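Local coordinates for ribokinase RBSK (Mycobacterium tuberculosis, PDB 3GO6), which probably phosphorylates D-ribose at O-5 with ATP and a divalent cation, most likely magnesium, yielding D-ribose 5-phosphate, at residues 149-152 with 153-157. Numbering follows the deposited sequence.
Sequences TQLE and IPVAT. With RIB (alpha-D-ribofuranose), chain C.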
ATOM      1  N   THR A 149      11.210 -21.946  -8.986  1.00 14.36           N
ATOM      2  CA  THR A 149      11.249 -21.325  -7.670  1.00 14.82           C
ATOM      3  C   THR A 149      11.810 -19.899  -7.752  1.00 14.31           C
ATOM      4  O   THR A 149      12.413 -19.533  -8.763  1.00 15.03           O
ATOM      5  CB  THR A 149      12.027 -22.230  -6.657  1.00 15.11           C
ATOM      6  OG1 THR A 149      11.737 -21.822  -5.320  1.00 16.32           O
ATOM      7  CG2 THR A 149      13.522 -22.178  -6.895  1.00 14.17           C
ATOM      8  N   GLN A 150      11.544 -19.085  -6.729  1.00 13.96           N
ATOM      9  CA  GLN A 150      12.054 -17.704  -6.639  1.00 14.44           C
ATOM     10  C   GLN A 150      12.460 -17.471  -5.197  1.00 15.24           C
ATOM     11  O   GLN A 150      12.404 -18.396  -4.385  1.00 15.88           O
ATOM     12  CB  GLN A 150      11.029 -16.620  -7.074  1.00 13.76           C
ATOM     13  CG  GLN A 150       9.996 -17.081  -8.122  1.00 14.04           C
ATOM     14  CD  GLN A 150       8.941 -18.030  -7.518  1.00 13.47           C
ATOM     15  OE1 GLN A 150       8.626 -17.935  -6.331  1.00 14.28           O
ATOM     16  NE2 GLN A 150       8.408 -18.938  -8.332  1.00 12.49           N
ATOM     17  N   LEU A 151      12.870 -16.244  -4.882  1.00 15.04           N
ATOM     18  CA  LEU A 151      13.607 -16.007  -3.653  1.00 15.60           C
ATOM     19  C   LEU A 151      12.909 -15.128  -2.613  1.00 15.57           C
ATOM     20  O   LEU A 151      13.579 -14.585  -1.719  1.00 15.53           O
ATOM     21  CB  LEU A 151      15.025 -15.483  -3.985  1.00 15.05           C
ATOM     22  CG  LEU A 151      15.835 -16.217  -5.078  1.00 17.40           C
ATOM     23  CD1 LEU A 151      17.192 -15.553  -5.304  1.00 16.77           C
ATOM     24  CD2 LEU A 151      16.023 -17.694  -4.747  1.00 19.83           C
ATOM     25  N   GLU A 152      11.576 -14.998  -2.688  1.00 15.94           N
ATOM     26  CA  GLU A 152      10.847 -14.317  -1.598  1.00 17.01           C
ATOM     27  C   GLU A 152      10.616 -15.259  -0.407  1.00 17.42           C
ATOM     28  O   GLU A 152      10.469 -14.810   0.738  1.00 18.36           O
ATOM     29  CB  GLU A 152       9.507 -13.737  -2.070  1.00 17.07           C
ATOM     30  CG  GLU A 152       9.613 -12.736  -3.250  1.00 16.57           C
ATOM     31  CD  GLU A 152       8.241 -12.137  -3.627  1.00 19.88           C
ATOM     32  OE1 GLU A 152       7.184 -12.617  -3.117  1.00 20.86           O
ATOM     33  OE2 GLU A 152       8.220 -11.163  -4.405  1.00 19.09           O
ATOM     34  N   ILE A 153      10.573 -16.557  -0.690  1.00 16.49           N
ATOM     35  CA  ILE A 153      10.563 -17.586   0.341  1.00 16.44           C
ATOM     36  C   ILE A 153      12.030 -17.783   0.832  1.00 17.90           C
ATOM     37  O   ILE A 153      12.963 -17.298   0.184  1.00 17.92           O
ATOM     38  CB  ILE A 153      10.016 -18.910  -0.248  1.00 16.37           C
ATOM     39  CG1 ILE A 153      10.874 -19.365  -1.458  1.00 15.28           C
ATOM     40  CG2 ILE A 153       8.538 -18.737  -0.651  1.00 14.42           C
ATOM     41  CD1 ILE A 153      10.612 -20.810  -1.928  1.00 15.71           C
ATOM     42  N   PRO A 154      12.235 -18.495   1.963  1.00 18.86           N
ATOM     43  CA  PRO A 154      13.610 -18.769   2.413  1.00 19.41           C
ATOM     44  C   PRO A 154      14.444 -19.438   1.318  1.00 19.90           C
ATOM     45  O   PRO A 154      13.981 -20.389   0.679  1.00 19.41           O
ATOM     46  CB  PRO A 154      13.408 -19.728   3.593  1.00 19.83           C
ATOM     47  CG  PRO A 154      12.026 -19.346   4.140  1.00 19.60           C
ATOM     48  CD  PRO A 154      11.223 -19.072   2.881  1.00 18.90           C
ATOM     49  N   VAL A 155      15.661 -18.945   1.088  1.00 20.32           N
ATOM     50  CA  VAL A 155      16.516 -19.571   0.070  1.00 21.17           C
ATOM     51  C   VAL A 155      16.770 -21.050   0.400  1.00 21.21           C
ATOM     52  O   VAL A 155      16.829 -21.886  -0.497  1.00 21.30           O
ATOM     53  CB  VAL A 155      17.833 -18.781  -0.200  1.00 21.54           C
ATOM     54  CG1 VAL A 155      18.627 -19.453  -1.333  1.00 22.99           C
ATOM     55  CG2 VAL A 155      17.506 -17.350  -0.615  1.00 21.93           C
ATOM     56  N   ALA A 156      16.864 -21.375   1.692  1.00 22.13           N
ATOM     57  CA  ALA A 156      17.059 -22.772   2.123  1.00 21.57           C
ATOM     58  C   ALA A 156      15.882 -23.661   1.727  1.00 21.42           C
ATOM     59  O   ALA A 156      16.053 -24.855   1.481  1.00 21.23           O
ATOM     60  CB  ALA A 156      17.288 -22.842   3.621  1.00 22.60           C
ATOM     61  N   THR A 157      14.677 -23.090   1.684  1.00 20.55           N
ATOM     62  CA  THR A 157      13.507 -23.821   1.184  1.00 20.11           C
ATOM     63  C   THR A 157      13.532 -24.031  -0.338  1.00 19.52           C
ATOM     64  O   THR A 157      13.242 -25.130  -0.821  1.00 20.43           O
ATOM     65  CB  THR A 157      12.199 -23.120   1.601  1.00 20.19           C
ATOM     66  OG1 THR A 157      12.122 -23.107   3.034  1.00 22.03           O
ATOM     67  CG2 THR A 157      10.974 -23.841   1.019  1.00 20.07           C
TER
HETATM   68  O5  RIB C 305       6.575  -9.806 -10.029  1.00 20.44           O
HETATM   69  C5  RIB C 305       5.477  -9.089  -9.420  1.00 21.84           C
HETATM   70  C4  RIB C 305       5.130  -9.756  -8.076  1.00 19.40           C
HETATM   71  O4  RIB C 305       6.204  -9.489  -7.152  1.00 19.95           O
HETATM   72  C3  RIB C 305       3.895  -9.173  -7.412  1.00 18.03           C
HETATM   73  O3  RIB C 305       2.683  -9.937  -7.631  1.00 15.22           O
HETATM   74  C2  RIB C 305       4.276  -9.069  -5.946  1.00 16.98           C
HETATM   75  O2  RIB C 305       3.415  -9.856  -5.114  1.00 17.87           O
HETATM   76  C1  RIB C 305       5.732  -9.489  -5.815  1.00 17.44           C
HETATM   77  O1  RIB C 305       5.865 -10.821  -5.299  1.00 15.84           O
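In the loop that opens the beta-alpha-beta crossover from strand 146-149 through helix 155-167 to strand 171-175, Ile153 folds back over the turn onto Thr149 and Gln150, while Glu152 reaches out to the ribose. The loop illustrates how one short connection can serve core and active site together. With chi1 at 58°, Ile153 CG1 is flanked by its own N and C and turned back toward the preceding residues, 3.4 Å from Gln150 O. At the end of the same branch, CD1 lies 3.7 Å from Thr149 OG1, the two side chains meeting roughly perpendicular to each other. That hydroxyl is not left to the methyl, since it hydrogen-bonds Val25 O on the neighbouring strand. Gln150 O and Ile153 N, by contrast, are buried here and find no polar partner in the model. A looser apolar touch, Leu151 CD2 to Val155 CG2 at 4.4 Å, joins the turn to the first residue of the helix, and both side chains also pack against Leu186 of helix 183-192. Pro154 takes the N-cap position, and its O receives a weak bond from Thr157 N (3.0 Å).

Glu152 turns the other way, stretched out (chi2 -177°) to carry its carboxylate into the sugar pocket. There OE2 accepts a short hydrogen bond from the anomeric hydroxyl O1 of the ribose, 2.5 Å long. The other oxygen, OE1, is gripped by Ser27 OG and Asn29 ND2; these second contacts probably fix the rotation of the carboxylate, and Asn29 binds the ribose as well. Thr45 of the second subunit packs on Glu152, so the dimer partner approaches this corner of the site. A substrate-binding residue carried on the loop beyond the C-terminal end of a parallel strand is characteristic of the Rossmann-like alpha/beta domain of PfkB-family ribokinases.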